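Local coordinates for protein Udp-n-acetylglucosamine pyrophosphorylase (Trypanosoma brucei, PDB 4BQH) that probably catalyses the uridylyl transfer from UTP to N-acetyl-alpha-D-glucosamine 1-phosphate that yields UDP-N-acetylglucosamine and diphosphate, at residues 56-62 with 377-382; 101-106 with 291-296; 213-218 with 395-399. All coordinates share one frame; numbering follows the deposited sequence.

Contact 1 of 3, residues 56-62 with 377-382. With 9VU ((3S)-3-[2-(1,3-benzodioxol-5-yl)-2-oxidanylidene-ethyl]-4-bromanyl-5-methyl-3-oxidanyl-1H-indol-2-one), chain C.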
loop_
_atom_site.group_PDB
_atom_site.type_symbol
_atom_site.label_atom_id
_atom_site.label_comp_id
_atom_site.label_asym_id
_atom_site.label_seq_id
_atom_site.Cartn_x
_atom_site.Cartn_y
_atom_site.Cartn_z
ATOM N N ASP A 56 13.407 19.306 15.578
ATOM C CA ASP A 56 12.418 19.051 16.639
ATOM C C ASP A 56 11.954 17.606 16.614
ATOM O O ASP A 56 11.722 17.012 17.659
ATOM C CB ASP A 56 11.183 19.938 16.442
ATOM C CG ASP A 56 11.455 21.393 16.730
ATOM O OD1 ASP A 56 12.417 21.690 17.467
ATOM O OD2 ASP A 56 10.703 22.254 16.219
ATOM N N VAL A 57 11.806 17.063 15.407
ATOM C CA VAL A 57 11.395 15.671 15.253
ATOM C C VAL A 57 12.449 14.779 15.908
ATOM O O VAL A 57 12.125 13.875 16.694
ATOM C CB VAL A 57 11.221 15.307 13.761
ATOM C CG1 VAL A 57 10.979 13.806 13.608
ATOM C CG2 VAL A 57 10.060 16.096 13.155
ATOM N N LEU A 58 13.720 15.041 15.610
ATOM C CA LEU A 58 14.784 14.198 16.167
ATOM C C LEU A 58 14.760 14.268 17.685
ATOM O O LEU A 58 14.809 13.244 18.372
ATOM C CB LEU A 58 16.164 14.641 15.681
ATOM C CG LEU A 58 17.354 13.870 16.290
ATOM C CD1 LEU A 58 17.341 12.424 15.800
ATOM C CD2 LEU A 58 18.653 14.571 15.894
ATOM N N ARG A 59 14.650 15.483 18.209
ATOM C CA ARG A 59 14.718 15.674 19.647
ATOM C C ARG A 59 13.606 14.910 20.372
ATOM O O ARG A 59 13.874 14.181 21.344
ATOM C CB ARG A 59 14.630 17.154 19.966
ATOM C CG ARG A 59 14.919 17.480 21.413
ATOM C CD ARG A 59 14.696 18.953 21.627
ATOM N NE ARG A 59 14.925 19.348 23.010
ATOM C CZ ARG A 59 14.930 20.617 23.395
ATOM N NH1 ARG A 59 14.708 21.563 22.492
ATOM N NH2 ARG A 59 15.153 20.928 24.664
ATOM N N GLU A 60 12.376 15.068 19.891
ATOM C CA GLU A 60 11.216 14.440 20.505
ATOM C C GLU A 60 11.232 12.932 20.314
ATOM O O GLU A 60 10.978 12.169 21.264
ATOM C CB GLU A 60 9.908 15.019 19.962
ATOM C CG GLU A 60 8.696 14.185 20.375
ATOM C CD GLU A 60 7.548 14.981 20.976
ATOM O OE1 GLU A 60 7.425 16.188 20.691
ATOM O OE2 GLU A 60 6.743 14.387 21.727
ATOM N N SER A 61 11.551 12.503 19.092
ATOM C CA SER A 61 11.578 11.067 18.791
ATOM C C SER A 61 12.608 10.334 19.651
ATOM O O SER A 61 12.371 9.206 20.065
ATOM C CB SER A 61 11.808 10.803 17.307
ATOM O OG SER A 61 10.826 11.475 16.533
ATOM N N LEU A 62 13.745 10.969 19.920
ATOM C CA LEU A 62 14.729 10.387 20.828
ATOM C C LEU A 62 14.180 10.256 22.247
ATOM O O LEU A 62 14.372 9.212 22.871
ATOM C CB LEU A 62 16.050 11.170 20.838
ATOM C CG LEU A 62 16.960 10.963 19.613
ATOM C CD1 LEU A 62 18.106 11.971 19.608
ATOM C CD2 LEU A 62 17.477 9.534 19.483
ATOM N N PHE A 377 3.845 17.631 13.514
ATOM C CA PHE A 377 3.856 16.383 14.273
ATOM C C PHE A 377 5.309 15.966 14.470
ATOM O O PHE A 377 6.098 16.007 13.515
ATOM C CB PHE A 377 3.105 15.325 13.446
ATOM C CG PHE A 377 3.145 13.941 14.017
ATOM C CD1 PHE A 377 2.214 13.541 14.967
ATOM C CD2 PHE A 377 4.057 13.014 13.533
ATOM C CE1 PHE A 377 2.226 12.235 15.476
ATOM C CE2 PHE A 377 4.089 11.711 14.041
ATOM C CZ PHE A 377 3.177 11.325 15.006
ATOM N N THR A 378 5.654 15.541 15.686
ATOM C CA THR A 378 7.059 15.276 15.989
ATOM C C THR A 378 7.326 13.909 16.575
ATOM O O THR A 378 8.479 13.613 16.879
ATOM C CB THR A 378 7.635 16.320 16.977
ATOM O OG1 THR A 378 6.759 16.401 18.094
ATOM C CG2 THR A 378 7.747 17.687 16.319
ATOM N N GLN A 379 6.288 13.078 16.697
ATOM C CA GLN A 379 6.412 11.736 17.310
ATOM C C GLN A 379 6.762 10.644 16.305
ATOM O O GLN A 379 5.997 9.692 16.079
ATOM C CB GLN A 379 5.144 11.415 18.115
ATOM C CG GLN A 379 4.939 12.442 19.221
ATOM C CD GLN A 379 3.864 12.060 20.222
ATOM O OE1 GLN A 379 3.097 11.110 20.015
ATOM N NE2 GLN A 379 3.799 12.805 21.326
ATOM N N TYR A 380 7.946 10.769 15.717
ATOM C CA TYR A 380 8.408 9.747 14.772
ATOM C C TYR A 380 9.042 8.592 15.532
ATOM O O TYR A 380 9.247 8.666 16.759
ATOM C CB TYR A 380 9.428 10.348 13.783
ATOM C CG TYR A 380 8.868 11.217 12.671
ATOM C CD1 TYR A 380 8.024 12.304 12.946
ATOM C CD2 TYR A 380 9.234 10.993 11.343
ATOM C CE1 TYR A 380 7.556 13.135 11.930
ATOM C CE2 TYR A 380 8.755 11.802 10.323
ATOM C CZ TYR A 380 7.925 12.874 10.620
ATOM O OH TYR A 380 7.463 13.696 9.625
ATOM N N HIS A 381 9.356 7.529 14.794
ATOM C CA HIS A 381 9.993 6.346 15.347
ATOM C C HIS A 381 11.476 6.413 15.068
ATOM O O HIS A 381 11.902 6.387 13.904
ATOM C CB HIS A 381 9.394 5.108 14.694
ATOM C CG HIS A 381 7.929 4.922 14.978
ATOM N ND1 HIS A 381 6.961 5.600 14.311
ATOM C CD2 HIS A 381 7.277 4.083 15.871
ATOM C CE1 HIS A 381 5.752 5.230 14.768
ATOM N NE2 HIS A 381 5.937 4.297 15.724
ATOM N N ALA A 382 12.277 6.528 16.126
ATOM C CA ALA A 382 13.730 6.676 15.986
ATOM C C ALA A 382 14.395 5.323 16.187
ATOM O O ALA A 382 13.986 4.533 17.066
ATOM C CB ALA A 382 14.255 7.664 17.023
HETATM O OAN 9VU C . 9.270 18.456 6.723
HETATM C CAH 9VU C . 8.143 18.407 6.193
HETATM N NAG 9VU C . 7.773 19.165 5.158
HETATM C CAC 9VU C . 6.476 18.886 4.853
HETATM C CAB 9VU C . 5.705 19.430 3.905
HETATM C CAA 9VU C . 4.362 19.068 3.717
HETATM C CAF 9VU C . 3.822 18.108 4.582
HETATM C CAJ 9VU C . 2.451 17.708 4.434
HETATM C CAE 9VU C . 4.676 17.565 5.568
HETATM BR BRA 9VU C . 3.925 16.217 6.676
HETATM C CAD 9VU C . 5.977 17.944 5.701
HETATM C CAI 9VU C . 7.046 17.600 6.604
HETATM O OAL 9VU C . 6.718 18.026 7.929
HETATM C CAM 9VU C . 7.350 16.084 6.748
HETATM C CAO 9VU C . 7.931 15.445 5.470
HETATM O OAP 9VU C . 8.263 16.198 4.542
HETATM C CAQ 9VU C . 8.106 14.029 5.448
HETATM C CAV 9VU C . 7.500 13.177 6.374
HETATM C CAU 9VU C . 7.689 11.846 6.339
HETATM O OAY 9VU C . 7.163 10.887 7.156
HETATM C CAX 9VU C . 8.013 9.730 6.921
HETATM O OAW 9VU C . 8.457 9.916 5.572
HETATM C CAT 9VU C . 8.443 11.274 5.400
HETATM C CAS 9VU C . 9.045 12.026 4.464
HETATM C CAR 9VU C . 8.883 13.410 4.460
HETATM O O HOH W 1 4.282 15.423 20.436
HETATM O O HOH W 2 10.932 7.228 18.574
#
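Val57 and Tyr380 meet methyl to ring: CG1 of Val57 sits over one face of the tyrosine, 3.7 Å from the ring centroid and 26° off its normal, a CH-pi contact displaced toward the CD1 side. With chi1 at 172°, CG1 lies anti to the backbone N, which carries it onto the ring while CG2 approaches the carbonyl of Phe377. One turn on, Ser61 OG donates to Val57 O (2.7 Å) from above the carbonyl plane, so that oxygen serves both the N and the OG of Ser61. The same hydroxyl accepts a weak bond from Tyr380 N. Nearer solvent, Thr378 OG1 donates to Glu60 OE1 (2.7 Å), reaching the carboxylate from above its plane, 62° out of it. Gln379 NE2 adds a weak, long bond to Glu60 OE2, whereas Gln379 OE1 is hydrogen-bonded to Arg408. A water joins Ser61 O, Tyr380 O and Ala382 N, bridging the helix to the start of strand 381-387. At the far end of its side chain, Tyr380 OH lies 3.3 Å from inhibitor atom CAV, and Phe54 meets the ring as well. Helix 51-64 thus packs on an inverse gamma turn centred on Gln379, and Tyr380 carries the contact to the inhibitor pocket.

Contact 2 of 3, residues 101-106 with 291-296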
loop_
_atom_site.group_PDB
_atom_site.type_symbol
_atom_site.label_atom_id
_atom_site.label_comp_id
_atom_site.label_asym_id
_atom_site.label_seq_id
_atom_site.Cartn_x
_atom_site.Cartn_y
_atom_site.Cartn_z
ATOM N N LEU A 101 -22.561 -4.576 0.517
ATOM C CA LEU A 101 -21.434 -3.639 0.620
ATOM C C LEU A 101 -20.686 -3.578 -0.714
ATOM O O LEU A 101 -20.237 -2.517 -1.146
ATOM C CB LEU A 101 -20.478 -4.068 1.747
ATOM C CG LEU A 101 -21.004 -3.848 3.179
ATOM C CD1 LEU A 101 -20.045 -4.490 4.176
ATOM C CD2 LEU A 101 -21.174 -2.367 3.528
ATOM N N GLU A 102 -20.530 -4.740 -1.337
ATOM C CA GLU A 102 -19.853 -4.836 -2.623
ATOM C C GLU A 102 -20.540 -3.962 -3.692
ATOM O O GLU A 102 -19.874 -3.253 -4.452
ATOM C CB GLU A 102 -19.782 -6.305 -3.063
ATOM C CG GLU A 102 -19.201 -6.491 -4.450
ATOM C CD GLU A 102 -19.233 -7.941 -4.900
ATOM O OE1 GLU A 102 -20.325 -8.443 -5.266
ATOM O OE2 GLU A 102 -18.174 -8.577 -4.886
ATOM N N ALA A 103 -21.872 -4.019 -3.740
ATOM C CA ALA A 103 -22.640 -3.182 -4.678
ATOM C C ALA A 103 -22.408 -1.678 -4.435
ATOM O O ALA A 103 -22.242 -0.891 -5.398
ATOM C CB ALA A 103 -24.116 -3.505 -4.580
ATOM N N VAL A 104 -22.361 -1.280 -3.162
ATOM C CA VAL A 104 -22.064 0.116 -2.804
ATOM C C VAL A 104 -20.670 0.519 -3.313
ATOM O O VAL A 104 -20.482 1.605 -3.855
ATOM C CB VAL A 104 -22.165 0.357 -1.277
ATOM C CG1 VAL A 104 -21.720 1.770 -0.902
ATOM C CG2 VAL A 104 -23.597 0.126 -0.804
ATOM N N GLY A 105 -19.702 -0.362 -3.089
ATOM C CA GLY A 105 -18.337 -0.109 -3.556
ATOM C C GLY A 105 -18.267 0.036 -5.068
ATOM O O GLY A 105 -17.578 0.919 -5.582
ATOM N N TYR A 106 -18.962 -0.829 -5.797
ATOM C CA TYR A 106 -18.966 -0.705 -7.255
ATOM C C TYR A 106 -19.599 0.594 -7.771
ATOM O O TYR A 106 -19.150 1.146 -8.785
ATOM C CB TYR A 106 -19.576 -1.936 -7.938
ATOM C CG TYR A 106 -18.621 -3.112 -8.058
ATOM C CD1 TYR A 106 -17.385 -2.981 -8.710
ATOM C CD2 TYR A 106 -18.957 -4.354 -7.539
ATOM C CE1 TYR A 106 -16.512 -4.058 -8.821
ATOM C CE2 TYR A 106 -18.083 -5.446 -7.656
ATOM C CZ TYR A 106 -16.871 -5.285 -8.297
ATOM O OH TYR A 106 -16.005 -6.376 -8.412
ATOM N N PRO A 291 -14.223 -3.500 -3.658
ATOM C CA PRO A 291 -15.528 -2.863 -3.477
ATOM C C PRO A 291 -16.166 -3.143 -2.106
ATOM O O PRO A 291 -16.971 -2.335 -1.643
ATOM C CB PRO A 291 -16.372 -3.469 -4.614
ATOM C CG PRO A 291 -15.778 -4.856 -4.792
ATOM C CD PRO A 291 -14.289 -4.599 -4.651
ATOM N N VAL A 292 -15.810 -4.241 -1.444
ATOM C CA VAL A 292 -16.342 -4.482 -0.072
ATOM C C VAL A 292 -15.702 -3.502 0.930
ATOM O O VAL A 292 -16.387 -2.944 1.790
ATOM C CB VAL A 292 -16.136 -5.941 0.371
ATOM C CG1 VAL A 292 -16.579 -6.180 1.818
ATOM C CG2 VAL A 292 -16.873 -6.875 -0.591
ATOM N N PHE A 293 -14.396 -3.305 0.804
ATOM C CA PHE A 293 -13.623 -2.360 1.635
ATOM C C PHE A 293 -14.208 -0.952 1.441
ATOM O O PHE A 293 -14.499 -0.248 2.401
ATOM C CB PHE A 293 -12.187 -2.419 1.087
ATOM C CG PHE A 293 -11.103 -1.860 1.981
ATOM C CD1 PHE A 293 -11.257 -1.695 3.351
ATOM C CD2 PHE A 293 -9.866 -1.592 1.416
ATOM C CE1 PHE A 293 -10.183 -1.236 4.138
ATOM C CE2 PHE A 293 -8.789 -1.134 2.193
ATOM C CZ PHE A 293 -8.964 -0.959 3.554
ATOM N N ILE A 294 -14.413 -0.570 0.184
ATOM C CA ILE A 294 -14.999 0.738 -0.166
ATOM C C ILE A 294 -16.438 0.894 0.343
ATOM O O ILE A 294 -16.786 1.932 0.921
ATOM C CB ILE A 294 -14.916 0.974 -1.685
ATOM C CG1 ILE A 294 -13.432 1.049 -2.119
ATOM C CG2 ILE A 294 -15.685 2.239 -2.105
ATOM C CD1 ILE A 294 -13.266 0.809 -3.629
ATOM N N GLY A 295 -17.252 -0.124 0.117
ATOM C CA GLY A 295 -18.657 -0.105 0.566
ATOM C C GLY A 295 -18.757 -0.007 2.083
ATOM O O GLY A 295 -19.573 0.756 2.625
ATOM N N TYR A 296 -17.888 -0.742 2.774
ATOM C CA TYR A 296 -17.827 -0.669 4.239
ATOM C C TYR A 296 -17.480 0.749 4.699
ATOM O O TYR A 296 -18.112 1.285 5.623
ATOM C CB TYR A 296 -16.776 -1.665 4.749
ATOM C CG TYR A 296 -16.646 -1.787 6.250
ATOM C CD1 TYR A 296 -17.753 -2.069 7.079
ATOM C CD2 TYR A 296 -15.388 -1.704 6.835
ATOM C CE1 TYR A 296 -17.582 -2.212 8.467
ATOM C CE2 TYR A 296 -15.208 -1.833 8.210
ATOM C CZ TYR A 296 -16.292 -2.081 9.014
ATOM O OH TYR A 296 -16.027 -2.218 10.358
#
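Leu101, Gly105, Pro291 and Gly295 form the centre of a close right-angled helix crossing, in which helix 95-110 lies against the first turns of helix 291-300. The axes of the two segments approach to 6.6 Å at 90°, and two glycines permit this closeness. Each helix brings a glycine CA against a carbonyl of the other: Gly105 CA lies 3.2 Å from Pro291 O, and Gly295 CA 3.4 Å from Leu101 O, the latter C-H pointing almost straight at its oxygen with 162° at the hydrogen. Both oxygens also accept the ordinary helical N-H four residues on, so the CA-H...O contacts supplement bonds already made. Side chains pack around this backbone core. Pro291 lays its ring flank over one face of Tyr106, CB standing 3.9 Å from the ring centroid and only 6° off the normal, while Pro291 CG comes close to Tyr106 CZ. Side by side with the proline runs the extended chain of Glu102, its CG against Pro291 CG, and Glu102 CB also meets Val292 CG2. Leu101 reaches across with CD2 3.7 Å from Tyr296 N, and Val104 CG1 rests on Gly295. Tyr106 also packs on Ile161, Ala162 and Ile165 of helix 147-166, and Arg158 of that helix is hydrogen-bonded to its hydroxyl, while Phe293 and Tyr296 reach strand 423-427 of the large mixed sheet.

Contact 3 of 3, residues 213-218 with 395-399. With 9VU ((3S)-3-[2-(1,3-benzodioxol-5-yl)-2-oxidanylidene-ethyl]-4-bromanyl-5-methyl-3-oxidanyl-1H-indol-2-one), chain C.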
loop_
_atom_site.group_PDB
_atom_site.type_symbol
_atom_site.label_atom_id
_atom_site.label_comp_id
_atom_site.label_asym_id
_atom_site.label_seq_id
_atom_site.Cartn_x
_atom_site.Cartn_y
_atom_site.Cartn_z
ATOM N N VAL A 213 14.178 10.991 4.365
ATOM C CA VAL A 213 14.307 11.687 5.649
ATOM C C VAL A 213 15.788 11.625 6.057
ATOM O O VAL A 213 16.396 10.554 5.976
ATOM C CB VAL A 213 13.442 10.989 6.721
ATOM C CG1 VAL A 213 13.664 11.602 8.104
ATOM C CG2 VAL A 213 11.963 11.133 6.357
ATOM N N PRO A 214 16.374 12.759 6.473
ATOM C CA PRO A 214 17.829 12.717 6.849
ATOM C C PRO A 214 18.125 11.784 8.028
ATOM O O PRO A 214 17.214 11.507 8.846
ATOM C CB PRO A 214 18.122 14.151 7.289
ATOM C CG PRO A 214 17.032 14.987 6.672
ATOM C CD PRO A 214 15.805 14.105 6.646
ATOM N N CYS A 215 19.365 11.294 8.110
ATOM C CA CYS A 215 19.843 10.571 9.285
ATOM C C CYS A 215 20.769 11.459 10.113
ATOM O O CYS A 215 21.491 12.296 9.558
ATOM C CB CYS A 215 20.633 9.338 8.899
ATOM S SG CYS A 215 20.100 8.588 7.357
ATOM N N TYR A 216 20.754 11.245 11.426
ATOM C CA TYR A 216 21.364 12.180 12.379
ATOM C C TYR A 216 22.376 11.553 13.328
ATOM O O TYR A 216 22.197 10.426 13.764
ATOM C CB TYR A 216 20.238 12.811 13.215
ATOM C CG TYR A 216 19.316 13.683 12.401
ATOM C CD1 TYR A 216 18.229 13.137 11.703
ATOM C CD2 TYR A 216 19.538 15.063 12.318
ATOM C CE1 TYR A 216 17.397 13.952 10.950
ATOM C CE2 TYR A 216 18.721 15.880 11.577
ATOM C CZ TYR A 216 17.660 15.318 10.891
ATOM O OH TYR A 216 16.868 16.118 10.153
ATOM N N ASP A 217 23.417 12.309 13.662
ATOM C CA ASP A 217 24.267 11.970 14.801
ATOM C C ASP A 217 23.467 12.186 16.087
ATOM O O ASP A 217 22.892 13.243 16.276
ATOM C CB ASP A 217 25.518 12.849 14.813
ATOM C CG ASP A 217 26.442 12.510 15.969
ATOM O OD1 ASP A 217 27.014 11.403 15.971
ATOM O OD2 ASP A 217 26.595 13.352 16.874
ATOM N N GLU A 218 23.455 11.185 16.961
ATOM C CA GLU A 218 22.626 11.200 18.172
ATOM C C GLU A 218 23.099 12.257 19.165
ATOM O O GLU A 218 22.287 12.987 19.732
ATOM C CB GLU A 218 22.611 9.812 18.825
ATOM C CG GLU A 218 21.668 9.687 20.029
ATOM C CD GLU A 218 21.518 8.260 20.553
ATOM O OE1 GLU A 218 22.060 7.305 19.957
ATOM O OE2 GLU A 218 20.848 8.090 21.595
ATOM N N MET A 395 27.582 5.419 13.723
ATOM C CA MET A 395 26.293 5.169 14.356
ATOM C C MET A 395 25.449 6.420 14.156
ATOM O O MET A 395 25.940 7.529 14.346
ATOM C CB MET A 395 26.477 4.888 15.857
ATOM C CG MET A 395 27.143 3.547 16.176
ATOM S SD MET A 395 26.566 2.156 15.171
ATOM C CE MET A 395 24.928 1.848 15.838
ATOM N N GLY A 396 24.196 6.247 13.737
ATOM C CA GLY A 396 23.315 7.404 13.538
ATOM C C GLY A 396 21.876 7.046 13.842
ATOM O O GLY A 396 21.568 5.893 14.130
ATOM N N ILE A 397 21.007 8.044 13.744
ATOM C CA ILE A 397 19.581 7.867 14.062
ATOM C C ILE A 397 18.793 7.986 12.763
ATOM O O ILE A 397 18.949 8.970 12.039
ATOM C CB ILE A 397 19.080 8.921 15.071
ATOM C CG1 ILE A 397 19.893 8.867 16.385
ATOM C CG2 ILE A 397 17.571 8.731 15.334
ATOM C CD1 ILE A 397 19.794 7.537 17.122
ATOM N N LYS A 398 17.960 6.985 12.484
ATOM C CA LYS A 398 17.012 7.039 11.352
ATOM C C LYS A 398 15.615 7.274 11.905
ATOM O O LYS A 398 15.296 6.828 13.007
ATOM C CB LYS A 398 17.093 5.765 10.513
ATOM C CG LYS A 398 18.448 5.593 9.838
ATOM C CD LYS A 398 18.378 4.534 8.732
ATOM C CE LYS A 398 19.706 4.405 7.982
ATOM N NZ LYS A 398 19.649 3.265 7.007
ATOM N N LEU A 399 14.805 8.034 11.179
ATOM C CA LEU A 399 13.494 8.431 11.682
ATOM C C LEU A 399 12.441 7.955 10.719
ATOM O O LEU A 399 12.590 8.139 9.523
ATOM C CB LEU A 399 13.415 9.955 11.782
ATOM C CG LEU A 399 14.367 10.561 12.816
ATOM C CD1 LEU A 399 14.435 12.071 12.597
ATOM C CD2 LEU A 399 13.902 10.255 14.235
HETATM O OAN 9VU C . 9.270 18.456 6.723
HETATM C CAH 9VU C . 8.143 18.407 6.193
HETATM N NAG 9VU C . 7.773 19.165 5.158
HETATM C CAC 9VU C . 6.476 18.886 4.853
HETATM C CAB 9VU C . 5.705 19.430 3.905
HETATM C CAA 9VU C . 4.362 19.068 3.717
HETATM C CAF 9VU C . 3.822 18.108 4.582
HETATM C CAJ 9VU C . 2.451 17.708 4.434
HETATM C CAE 9VU C . 4.676 17.565 5.568
HETATM BR BRA 9VU C . 3.925 16.217 6.676
HETATM C CAD 9VU C . 5.977 17.944 5.701
HETATM C CAI 9VU C . 7.046 17.600 6.604
HETATM O OAL 9VU C . 6.718 18.026 7.929
HETATM C CAM 9VU C . 7.350 16.084 6.748
HETATM C CAO 9VU C . 7.931 15.445 5.470
HETATM O OAP 9VU C . 8.263 16.198 4.542
HETATM C CAQ 9VU C . 8.106 14.029 5.448
HETATM C CAV 9VU C . 7.500 13.177 6.374
HETATM C CAU 9VU C . 7.689 11.846 6.339
HETATM O OAY 9VU C . 7.163 10.887 7.156
HETATM C CAX 9VU C . 8.013 9.730 6.921
HETATM O OAW 9VU C . 8.457 9.916 5.572
HETATM C CAT 9VU C . 8.443 11.274 5.400
HETATM C CAS 9VU C . 9.045 12.026 4.464
HETATM C CAR 9VU C . 8.883 13.410 4.460
HETATM O O HOH W 3 16.230 8.802 8.743
HETATM O O HOH W 4 27.440 9.828 14.080
HETATM O O HOH W 5 24.841 8.724 16.687
#
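Val213 opens the first segment by dividing its two methyls between protein and inhibitor: CG1 lies 4.0 Å from Leu399 CB, while CG2 comes within 3.6 Å of inhibitor atom CAS on the benzodioxole. The valine thereby faces the bound compound with one branch and strand 394-400 with the other. At Pro214 the backbones are joined through a water that accepts from Leu399 N and lies 2.9 Å from Pro214 O. Cys215 brings its CA to Ile397 O, 3.3 Å away, and its sulfur is tied to Cys232 by a disulfide. Tyr216 makes the direct backbone link: Tyr216 N donates to Ile397 O (3.0 Å), and Ile397 N returns a bond to Tyr216 O (2.7 Å). On its side chain, Tyr216 CE1 meets Leu399 CD1, the two side chains crossing at about a right angle. Asp217 turns away, its OD2 hydrogen-bonded to Thr220 OG1, and a water connects Glu218 N to Met395 O. Finally the extended chain of Glu218 runs obliquely over Ile397, Glu218 OE1 ending 3.6 Å from Ile397 CD1, while its other oxygen makes a salt bridge to Arg384. The pattern is that of an isolated antiparallel beta bridge, a hydrogen-bonded pair continued by waters, which brings the chain leaving strand 213-214 alongside the hairpin 381-400 next to the inhibitor pocket.

Overall arrangement
Contacts 1 and 3 belong to one layered assembly: their centres lie 11 Å apart, strands 381-387 and 394-400 are paired, and Leu58 of helix 51-64 packs on Tyr216 and Ile397, while Ser61 and Ala382 meet Leu399. Both also touch the allosteric inhibitor, through Tyr380 and Val213. Contact 2 stands apart, about 38 Å and 42 Å from them between centres, on the opposite side of the chain's centre from contact 3. The chemistry follows the setting. Contact 1, partly buried, mixes a CH-pi contact with polar side chains and water; contact 3, more buried, combines two direct backbone bonds and waters with apolar packing round Ile397 and Leu399; buried contact 2 depends on glycine backbones and apolar packing.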